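Long-range contacts in 2-oxoglutarate dehydrogenase E3 component (Thermus thermophilus, PDB 2YQU), which probably oxidises protein-bound dihydrolipoyl groups with NAD(+) as electron acceptor, working through one FAD per subunit: residues L182-H187 with Q221-R226; I194-M199 with T227-T232; R201-M206 with P344-V349; K239-E244 with D254-A259. All coordinates share one frame; numbering follows the deposited sequence.

Contact 1: residues L182-H187 with Q221-R226; sequences LGVVWH and QGLTIR
The imidazole of H187 overlaps one methyl of L223: CD1 sits over a ring face, displaced toward the rim, and comes within 3.4 Å of H187 CD2. It is a CH-pi contact, with CD1 lying 24° off the ring normal. H187 points toward 221-226, and its first torsion (chi1 169°, CG anti to the backbone N) sets CG 3.6 Å from L223 CD1. At the ring's rim, H187 NE2 gives its N-H to Q221 O at 2.8 Å; the bond is bent, 140° at the hydrogen, and the donor stands above the carbonyl plane. This meeting joins the helix that follows the glycine-rich turn of a Rossmann-type NAD(+) domain to the end of helix 208-221, where G222 closes a Schellman motif. A CB on G222 would come tight against H187 CE1. An alanine in place of H187 would probably leave Q221 O without this donor and open a gap beside L223 CD1. The other nitrogen, ND1, forms a weak hydrogen bond with A191 O. The second methyl of L223, CD2, lies 4.2 Å from V184 CG2, where the two side chains cross at about a right angle.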
# COMPACT_ATOMS: atom_id res chain seq x y z
N LEU A 182 -19.01 -9.64 -3.78
CA LEU A 182 -19.58 -10.90 -3.31
C LEU A 182 -19.64 -11.95 -4.43
O LEU A 182 -19.46 -13.15 -4.18
CB LEU A 182 -20.94 -10.68 -2.64
CG LEU A 182 -20.88 -9.79 -1.39
CD1 LEU A 182 -22.27 -9.46 -0.85
CD2 LEU A 182 -20.04 -10.42 -0.30
N GLY A 183 -19.84 -11.49 -5.67
CA GLY A 183 -19.77 -12.34 -6.84
C GLY A 183 -18.40 -13.00 -6.92
O GLY A 183 -18.30 -14.21 -7.10
N VAL A 184 -17.35 -12.19 -6.76
CA VAL A 184 -15.97 -12.66 -6.83
C VAL A 184 -15.66 -13.65 -5.69
O VAL A 184 -15.01 -14.65 -5.91
CB VAL A 184 -14.97 -11.48 -6.83
CG1 VAL A 184 -13.54 -11.93 -6.49
CG2 VAL A 184 -15.00 -10.77 -8.17
N VAL A 185 -16.16 -13.37 -4.48
CA VAL A 185 -15.92 -14.25 -3.34
C VAL A 185 -16.33 -15.68 -3.70
O VAL A 185 -15.57 -16.62 -3.49
CB VAL A 185 -16.70 -13.79 -2.10
CG1 VAL A 185 -16.82 -14.90 -1.06
CG2 VAL A 185 -16.05 -12.56 -1.48
N TRP A 186 -17.54 -15.84 -4.24
CA TRP A 186 -18.10 -17.17 -4.49
C TRP A 186 -17.55 -17.77 -5.78
O TRP A 186 -17.38 -18.99 -5.87
CB TRP A 186 -19.63 -17.11 -4.44
CG TRP A 186 -20.10 -16.80 -3.05
CD1 TRP A 186 -20.62 -15.61 -2.61
CD2 TRP A 186 -20.00 -17.64 -1.90
NE1 TRP A 186 -20.88 -15.68 -1.26
CE2 TRP A 186 -20.51 -16.92 -0.80
CE3 TRP A 186 -19.55 -18.95 -1.69
CZ2 TRP A 186 -20.58 -17.46 0.49
CZ3 TRP A 186 -19.62 -19.49 -0.41
CH2 TRP A 186 -20.13 -18.74 0.66
N HIS A 187 -17.22 -16.92 -6.75
CA HIS A 187 -16.56 -17.37 -7.97
C HIS A 187 -15.21 -18.04 -7.65
O HIS A 187 -14.87 -19.08 -8.22
CB HIS A 187 -16.34 -16.21 -8.93
CG HIS A 187 -15.45 -16.55 -10.08
ND1 HIS A 187 -15.82 -17.43 -11.07
CD2 HIS A 187 -14.18 -16.17 -10.37
CE1 HIS A 187 -14.82 -17.57 -11.93
NE2 HIS A 187 -13.82 -16.81 -11.53
N GLN A 221 -11.27 -13.60 -15.68
CA GLN A 221 -11.23 -14.44 -14.48
C GLN A 221 -12.30 -15.53 -14.51
O GLN A 221 -12.17 -16.54 -13.82
CB GLN A 221 -11.34 -13.58 -13.22
CG GLN A 221 -10.07 -12.77 -12.95
CD GLN A 221 -10.14 -11.86 -11.73
OE1 GLN A 221 -9.22 -11.06 -11.52
NE2 GLN A 221 -11.20 -11.97 -10.94
N GLY A 222 -13.35 -15.31 -15.29
CA GLY A 222 -14.38 -16.31 -15.52
C GLY A 222 -15.78 -15.96 -15.05
O GLY A 222 -16.66 -16.81 -15.09
N LEU A 223 -16.01 -14.72 -14.62
CA LEU A 223 -17.37 -14.26 -14.35
C LEU A 223 -18.03 -13.94 -15.67
O LEU A 223 -17.37 -13.51 -16.62
CB LEU A 223 -17.38 -13.00 -13.47
CG LEU A 223 -17.08 -13.18 -11.98
CD1 LEU A 223 -15.59 -13.39 -11.73
CD2 LEU A 223 -17.59 -11.97 -11.21
N THR A 224 -19.33 -14.16 -15.75
CA THR A 224 -20.12 -13.68 -16.87
C THR A 224 -20.66 -12.32 -16.46
O THR A 224 -21.27 -12.21 -15.40
CB THR A 224 -21.25 -14.65 -17.17
OG1 THR A 224 -20.71 -15.88 -17.66
CG2 THR A 224 -22.14 -14.14 -18.30
N ILE A 225 -20.37 -11.29 -17.25
CA ILE A 225 -20.86 -9.93 -17.01
C ILE A 225 -21.75 -9.49 -18.17
O ILE A 225 -21.31 -9.46 -19.32
CB ILE A 225 -19.69 -8.93 -16.86
CG1 ILE A 225 -18.62 -9.42 -15.87
CG2 ILE A 225 -20.20 -7.55 -16.46
CD1 ILE A 225 -19.11 -9.56 -14.46
N ARG A 226 -22.99 -9.13 -17.88
CA ARG A 226 -23.93 -8.71 -18.90
C ARG A 226 -24.53 -7.37 -18.53
O ARG A 226 -25.38 -7.29 -17.65
CB ARG A 226 -25.04 -9.74 -19.07
CG ARG A 226 -24.53 -11.10 -19.50
CD ARG A 226 -25.61 -12.13 -19.55
NE ARG A 226 -26.61 -11.77 -20.55
CZ ARG A 226 -27.77 -12.40 -20.73
NH1 ARG A 226 -28.10 -13.43 -19.97
NH2 ARG A 226 -28.59 -11.98 -21.68

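Contact 2: residues I194-M199 with T227-T232; sequences IVLEYM and TGVRVT
In both Y198 and R230 CG is anti to the backbone N (chi1 175° and -175°), and the two side chains run alongside each other, pointing the same way. The aliphatic part of R230 follows the rim of the tyrosine ring: CB lies 3.7 Å from Y198 CD1, near the ring plane, and R230 CD is 3.8 Å from Y198 CE1. The guanidinium is steeply inclined to the ring and does not stack on it. Deeper down, L196 CD1 meets V231 CG2 at 3.8 Å, a crossing at about a right angle. Beside these apolar contacts two backbone hydrogen bonds join the segments. V229 N donates to E197 O at 3.1 Å, almost straight at 175°, and G228 N donates to M199 O at 3.1 Å from above the carbonyl plane. The carboxylate of E197 leads off the other way: OE2 accepts M199 N at 2.9 Å, while OE1 accepts the amide of G175 in the glycine-rich turn. E197 and V231 line the NAD(+) site, which is empty of NAD(+) in this chain. An acidic residue at the end of the second strand is characteristic of NAD(+)-binding Rossmann folds, where it usually binds the adenine ribose.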
# COMPACT_ATOMS: atom_id res chain seq x y z
N ILE A 194 -22.84 -15.06 -12.64
CA ILE A 194 -23.32 -14.17 -13.68
C ILE A 194 -23.76 -12.87 -13.04
O ILE A 194 -24.52 -12.89 -12.08
CB ILE A 194 -24.53 -14.80 -14.42
CG1 ILE A 194 -24.13 -16.13 -15.07
CG2 ILE A 194 -25.08 -13.83 -15.45
CD1 ILE A 194 -25.31 -16.95 -15.60
N VAL A 195 -23.30 -11.75 -13.58
CA VAL A 195 -23.62 -10.43 -13.06
C VAL A 195 -24.47 -9.71 -14.11
O VAL A 195 -24.07 -9.61 -15.26
CB VAL A 195 -22.35 -9.61 -12.76
CG1 VAL A 195 -22.69 -8.21 -12.27
CG2 VAL A 195 -21.47 -10.33 -11.75
N LEU A 196 -25.66 -9.25 -13.71
CA LEU A 196 -26.58 -8.55 -14.60
C LEU A 196 -26.68 -7.09 -14.17
O LEU A 196 -26.95 -6.81 -13.01
CB LEU A 196 -27.96 -9.19 -14.53
CG LEU A 196 -28.01 -10.70 -14.77
CD1 LEU A 196 -29.38 -11.24 -14.43
CD2 LEU A 196 -27.65 -11.00 -16.21
N GLU A 197 -26.48 -6.17 -15.11
CA GLU A 197 -26.55 -4.74 -14.83
C GLU A 197 -27.34 -4.03 -15.92
O GLU A 197 -27.14 -4.28 -17.11
CB GLU A 197 -25.13 -4.17 -14.68
CG GLU A 197 -25.01 -2.65 -14.54
CD GLU A 197 -25.93 -2.06 -13.49
OE1 GLU A 197 -25.99 -2.58 -12.36
OE2 GLU A 197 -26.60 -1.04 -13.79
N TYR A 198 -28.25 -3.15 -15.51
CA TYR A 198 -29.11 -2.39 -16.42
C TYR A 198 -28.33 -1.34 -17.21
O TYR A 198 -28.52 -1.19 -18.42
CB TYR A 198 -30.23 -1.72 -15.62
CG TYR A 198 -31.12 -0.80 -16.42
CD1 TYR A 198 -32.00 -1.31 -17.37
CD2 TYR A 198 -31.10 0.57 -16.22
CE1 TYR A 198 -32.83 -0.47 -18.10
CE2 TYR A 198 -31.91 1.42 -16.94
CZ TYR A 198 -32.78 0.90 -17.88
OH TYR A 198 -33.59 1.75 -18.59
N MET A 199 -27.47 -0.60 -16.52
CA MET A 199 -26.63 0.40 -17.15
C MET A 199 -25.61 -0.24 -18.08
O MET A 199 -25.37 -1.44 -18.01
CB MET A 199 -25.91 1.23 -16.09
CG MET A 199 -26.85 1.98 -15.16
SD MET A 199 -25.96 2.89 -13.89
CE MET A 199 -25.31 4.21 -14.86
N THR A 227 -24.08 -6.34 -19.22
CA THR A 227 -24.61 -4.99 -19.03
C THR A 227 -25.73 -4.72 -20.05
O THR A 227 -25.94 -5.52 -20.97
CB THR A 227 -23.49 -3.95 -19.18
OG1 THR A 227 -22.90 -4.05 -20.48
CG2 THR A 227 -22.35 -4.24 -18.20
N GLY A 228 -26.44 -3.61 -19.87
CA GLY A 228 -27.54 -3.27 -20.76
C GLY A 228 -28.71 -4.24 -20.71
O GLY A 228 -29.43 -4.39 -21.69
N VAL A 229 -28.92 -4.86 -19.55
CA VAL A 229 -29.94 -5.89 -19.36
C VAL A 229 -30.87 -5.48 -18.22
O VAL A 229 -30.43 -5.22 -17.11
CB VAL A 229 -29.28 -7.25 -19.03
CG1 VAL A 229 -30.30 -8.27 -18.51
CG2 VAL A 229 -28.55 -7.80 -20.27
N ARG A 230 -32.17 -5.42 -18.51
CA ARG A 230 -33.16 -5.10 -17.50
C ARG A 230 -33.82 -6.36 -16.94
O ARG A 230 -34.54 -7.07 -17.63
CB ARG A 230 -34.24 -4.19 -18.08
CG ARG A 230 -35.24 -3.72 -17.02
CD ARG A 230 -36.00 -2.47 -17.41
NE ARG A 230 -37.02 -2.75 -18.41
CZ ARG A 230 -38.25 -3.21 -18.15
NH1 ARG A 230 -38.64 -3.47 -16.91
NH2 ARG A 230 -39.09 -3.41 -19.15
N VAL A 231 -33.57 -6.62 -15.66
CA VAL A 231 -34.24 -7.70 -14.94
C VAL A 231 -35.66 -7.25 -14.62
O VAL A 231 -35.88 -6.15 -14.12
CB VAL A 231 -33.49 -8.05 -13.64
CG1 VAL A 231 -34.26 -9.08 -12.83
CG2 VAL A 231 -32.09 -8.56 -13.96
N THR A 232 -36.63 -8.11 -14.93
CA THR A 232 -38.04 -7.80 -14.74
C THR A 232 -38.67 -8.58 -13.59
O THR A 232 -39.73 -8.20 -13.09
CB THR A 232 -38.83 -8.07 -16.03
OG1 THR A 232 -38.53 -9.38 -16.53
CG2 THR A 232 -38.40 -7.13 -17.14

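Contact 3: residues R201-M206 with P344-V349; sequences RILPTM and PEIAAV
L203 and M206 are the ends of a type I turn, closed by M206 N to L203 O at 3.0 Å, which faces the extended strand 345-349 with M206 and A348 as the nearest pair of CA atoms. From the turn L203 reaches out with CD1, which meets I346 CD1 at 3.6 Å, the two side chains crossing at about a right angle. M206 approaches the same strand further on. Its chain bends at chi2 (-66°), which puts SD over the backbone between two inward-pointing residues: the sulfur lies 3.9 Å from I346 CG2, 3.9 Å from A348 CB and 3.8 Å from the carbonyl carbon of A347. The side chain of A347 points away, toward V407 and L411 of helix 407-419. I346 thus receives both partners, L203 on CD1 and M206 on CG2. Behind L203 stand V177 and L180, whereas E345, at the strand's start, makes a salt bridge to R375 of the second subunit. The contact couples the NAD(+) domain to the dimerisation domain. The side chains meet as methyls and a thioether, the sulfur also lying against the A347 peptide, with no hydrogen bond between the segments, so the fit probably rests on shape and burial.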
# COMPACT_ATOMS: atom_id res chain seq x y z
N ARG A 201 -22.48 -0.22 -18.15
CA ARG A 201 -21.19 -0.51 -17.53
C ARG A 201 -21.38 -0.93 -16.08
O ARG A 201 -22.43 -0.70 -15.48
CB ARG A 201 -20.30 0.72 -17.59
CG ARG A 201 -20.84 1.90 -16.82
CD ARG A 201 -20.22 3.21 -17.17
NE ARG A 201 -20.54 4.22 -16.17
CZ ARG A 201 -21.66 4.95 -16.14
NH1 ARG A 201 -21.84 5.84 -15.17
NH2 ARG A 201 -22.61 4.80 -17.07
N ILE A 202 -20.35 -1.55 -15.51
CA ILE A 202 -20.32 -1.87 -14.09
C ILE A 202 -19.57 -0.78 -13.33
O ILE A 202 -18.93 0.08 -13.95
CB ILE A 202 -19.70 -3.26 -13.84
CG1 ILE A 202 -18.24 -3.32 -14.30
CG2 ILE A 202 -20.51 -4.34 -14.56
CD1 ILE A 202 -17.52 -4.57 -13.84
N LEU A 203 -19.67 -0.81 -12.01
CA LEU A 203 -18.98 0.13 -11.14
C LEU A 203 -19.16 1.58 -11.62
O LEU A 203 -18.18 2.25 -11.97
CB LEU A 203 -17.50 -0.24 -11.04
CG LEU A 203 -17.24 -1.69 -10.60
CD1 LEU A 203 -15.77 -2.01 -10.66
CD2 LEU A 203 -17.77 -1.93 -9.20
N PRO A 204 -20.40 2.07 -11.62
CA PRO A 204 -20.71 3.38 -12.21
C PRO A 204 -20.07 4.60 -11.53
O PRO A 204 -20.00 5.64 -12.17
CB PRO A 204 -22.24 3.45 -12.11
CG PRO A 204 -22.59 2.57 -10.98
CD PRO A 204 -21.60 1.43 -11.05
N THR A 205 -19.62 4.48 -10.28
CA THR A 205 -18.94 5.58 -9.59
C THR A 205 -17.48 5.71 -10.00
O THR A 205 -16.85 6.72 -9.71
CB THR A 205 -19.01 5.43 -8.06
OG1 THR A 205 -18.39 4.20 -7.65
CG2 THR A 205 -20.45 5.33 -7.57
N MET A 206 -16.92 4.67 -10.62
CA MET A 206 -15.55 4.71 -11.11
C MET A 206 -15.46 5.54 -12.38
O MET A 206 -16.46 5.81 -13.04
CB MET A 206 -15.02 3.30 -11.39
CG MET A 206 -14.97 2.37 -10.19
SD MET A 206 -13.77 2.92 -8.96
CE MET A 206 -14.73 2.78 -7.46
N PRO A 344 -7.71 -7.78 -9.27
CA PRO A 344 -7.07 -6.55 -8.79
C PRO A 344 -8.03 -5.64 -8.03
O PRO A 344 -9.24 -5.77 -8.19
CB PRO A 344 -6.66 -5.87 -10.10
CG PRO A 344 -7.66 -6.34 -11.09
CD PRO A 344 -7.91 -7.77 -10.72
N GLU A 345 -7.50 -4.74 -7.21
CA GLU A 345 -8.31 -3.68 -6.64
C GLU A 345 -8.64 -2.64 -7.71
O GLU A 345 -7.98 -2.55 -8.74
CB GLU A 345 -7.63 -3.03 -5.41
CG GLU A 345 -7.46 -4.03 -4.27
CD GLU A 345 -6.96 -3.46 -2.95
OE1 GLU A 345 -6.59 -2.27 -2.85
OE2 GLU A 345 -6.96 -4.24 -1.98
N ILE A 346 -9.71 -1.90 -7.47
CA ILE A 346 -10.21 -0.89 -8.38
C ILE A 346 -10.46 0.33 -7.51
O ILE A 346 -11.05 0.20 -6.43
CB ILE A 346 -11.51 -1.39 -9.04
CG1 ILE A 346 -11.31 -2.78 -9.66
CG2 ILE A 346 -12.00 -0.41 -10.08
CD1 ILE A 346 -12.57 -3.48 -10.06
N ALA A 347 -10.03 1.51 -7.92
CA ALA A 347 -10.21 2.69 -7.07
C ALA A 347 -10.35 4.02 -7.80
O ALA A 347 -9.94 4.17 -8.94
CB ALA A 347 -9.09 2.77 -6.05
N ALA A 348 -10.95 4.97 -7.10
CA ALA A 348 -11.14 6.33 -7.58
C ALA A 348 -11.03 7.30 -6.42
O ALA A 348 -11.51 7.05 -5.33
CB ALA A 348 -12.49 6.48 -8.24
N VAL A 349 -10.40 8.43 -6.67
CA VAL A 349 -10.40 9.53 -5.73
C VAL A 349 -10.46 10.84 -6.52
O VAL A 349 -9.88 10.96 -7.61
CB VAL A 349 -9.21 9.47 -4.74
CG1 VAL A 349 -7.89 9.63 -5.45
CG2 VAL A 349 -9.36 10.51 -3.64

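Contact 4: residues K239-E244 with D254-A259; sequences KGARVE and DRVLVA
V256, D254 and A241 bury the most surface here, and they divide the work between an apolar end and a backbone end. V256 points at the opposite strand and is met by two residues that point back. Its CG2 lies 3.6 Å from V243 CG2 and 3.9 Å from A241 CB, while V256 CG1 reaches the same V243 methyl at 4.0 Å. With CG1 anti to the backbone N (chi1 174°), CG2 lies beside that N and touches both A241 and V243. The two valines pass each other at a slant, branch against branch, and A241 offers just its CB to V256 CG2.

D254 contributes differently, because its CB turns away. Its main chain is what touches: D254 O lies 3.9 Å from G240 CA, and the two CA atoms stand 4.2 Å apart. The polar atoms of D254 find partners outside both segments, OD1 accepting the amide of R169 and the carbonyl O the NH2 of R153.

On the far side of strand 240-244, R242 points away and makes a salt bridge along its own strand. NE meets the anti lone pair of E244 OE1 at 3.0 Å, in the guanidinium plane, and NH1 adds a salt bridge to E237.

Strand 240-245 is the middle of the antiparallel meander 231-237, 240-245, 250-253, and strand 255-258 returns to the parallel Rossmann sheet between 154-155 and 169-173. The contact lays the meander on that sheet, with V234 and V173 touching V256, I171 touching V243 and V154 touching A241.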
# COMPACT_ATOMS: atom_id res chain seq x y z
N LYS A 239 -35.86 -25.46 -5.28
CA LYS A 239 -34.45 -25.66 -4.93
C LYS A 239 -33.55 -24.76 -5.77
O LYS A 239 -32.48 -25.17 -6.24
CB LYS A 239 -34.07 -27.14 -5.07
CG LYS A 239 -34.28 -27.71 -6.47
CD LYS A 239 -34.06 -29.21 -6.48
CE LYS A 239 -35.31 -29.97 -6.08
NZ LYS A 239 -34.98 -31.39 -5.75
N GLY A 240 -33.99 -23.52 -5.94
CA GLY A 240 -33.26 -22.52 -6.69
C GLY A 240 -34.06 -21.24 -6.82
O GLY A 240 -34.88 -20.93 -5.95
N ALA A 241 -33.82 -20.50 -7.89
CA ALA A 241 -34.54 -19.26 -8.19
C ALA A 241 -34.38 -18.92 -9.65
O ALA A 241 -33.39 -19.29 -10.28
CB ALA A 241 -34.04 -18.11 -7.31
N ARG A 242 -35.36 -18.21 -10.21
CA ARG A 242 -35.26 -17.73 -11.57
C ARG A 242 -35.17 -16.22 -11.64
O ARG A 242 -35.62 -15.51 -10.74
CB ARG A 242 -36.43 -18.24 -12.43
CG ARG A 242 -37.81 -17.71 -12.08
CD ARG A 242 -38.89 -18.14 -13.07
NE ARG A 242 -40.20 -17.57 -12.76
CZ ARG A 242 -41.01 -18.01 -11.80
NH1 ARG A 242 -40.69 -19.06 -11.05
NH2 ARG A 242 -42.18 -17.40 -11.61
N VAL A 243 -34.56 -15.76 -12.72
CA VAL A 243 -34.39 -14.34 -13.00
C VAL A 243 -34.93 -14.12 -14.41
O VAL A 243 -34.36 -14.63 -15.37
CB VAL A 243 -32.91 -13.93 -12.96
CG1 VAL A 243 -32.75 -12.44 -13.29
CG2 VAL A 243 -32.29 -14.26 -11.60
N GLU A 244 -36.02 -13.38 -14.53
CA GLU A 244 -36.58 -13.07 -15.84
C GLU A 244 -36.01 -11.75 -16.34
O GLU A 244 -35.85 -10.80 -15.57
CB GLU A 244 -38.11 -13.01 -15.75
CG GLU A 244 -38.73 -14.32 -15.30
CD GLU A 244 -40.22 -14.20 -14.98
OE1 GLU A 244 -40.74 -15.07 -14.27
OE2 GLU A 244 -40.86 -13.23 -15.43
N ASP A 254 -28.87 -21.35 -8.28
CA ASP A 254 -29.10 -21.88 -6.93
C ASP A 254 -29.38 -20.76 -5.93
O ASP A 254 -30.13 -20.94 -4.97
CB ASP A 254 -27.88 -22.68 -6.48
CG ASP A 254 -27.62 -23.87 -7.36
OD1 ASP A 254 -26.77 -23.76 -8.27
OD2 ASP A 254 -28.24 -24.95 -7.22
N ARG A 255 -28.71 -19.63 -6.12
CA ARG A 255 -28.93 -18.43 -5.32
C ARG A 255 -28.92 -17.23 -6.25
O ARG A 255 -28.23 -17.23 -7.26
CB ARG A 255 -27.84 -18.25 -4.26
CG ARG A 255 -27.55 -19.45 -3.40
CD ARG A 255 -28.58 -19.72 -2.32
NE ARG A 255 -28.28 -20.96 -1.61
CZ ARG A 255 -29.08 -21.55 -0.72
NH1 ARG A 255 -30.26 -21.03 -0.42
NH2 ARG A 255 -28.70 -22.68 -0.13
N VAL A 256 -29.70 -16.22 -5.91
CA VAL A 256 -29.66 -14.95 -6.60
C VAL A 256 -29.45 -13.86 -5.57
O VAL A 256 -30.20 -13.76 -4.61
CB VAL A 256 -30.95 -14.68 -7.40
CG1 VAL A 256 -30.94 -13.28 -8.00
CG2 VAL A 256 -31.13 -15.73 -8.48
N LEU A 257 -28.41 -13.05 -5.78
CA LEU A 257 -28.11 -11.92 -4.91
C LEU A 257 -28.69 -10.66 -5.54
O LEU A 257 -28.30 -10.27 -6.62
CB LEU A 257 -26.60 -11.75 -4.71
CG LEU A 257 -26.10 -10.45 -4.06
CD1 LEU A 257 -26.76 -10.21 -2.73
CD2 LEU A 257 -24.58 -10.48 -3.87
N VAL A 258 -29.61 -10.03 -4.83
CA VAL A 258 -30.20 -8.78 -5.27
C VAL A 258 -29.39 -7.65 -4.64
O VAL A 258 -29.51 -7.39 -3.45
CB VAL A 258 -31.69 -8.71 -4.87
CG1 VAL A 258 -32.32 -7.38 -5.30
CG2 VAL A 258 -32.45 -9.89 -5.48
N ALA A 259 -28.55 -7.00 -5.45
CA ALA A 259 -27.63 -5.95 -5.02
C ALA A 259 -27.69 -4.78 -6.00
O ALA A 259 -26.70 -4.42 -6.62
CB ALA A 259 -26.21 -6.50 -4.94

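Overall arrangement
Contacts 1, 2 and 4 belong to one NAD(+)-binding domain and share its parallel sheet. Contact 1 joins contact 2 through strand pairing, where T224 O probably bonds to V195 N at 2.8 Å. Contact 2 passes into contact 4 through T232 N and E244 O, 2.9 Å apart and probably bonded, and through L196 CD1 against V243 CG1. Contact 3 leaves this domain for the dimerisation domain; its centre is about 25 Å from that of contact 4, yet I202 CG2 packs on I225 CG2 of contact 1 at 3.7 Å. NAD(+)-binding residues lie in contact 2, whereas the bound FAD is about 10 Å from the side chain of M206 in contact 3.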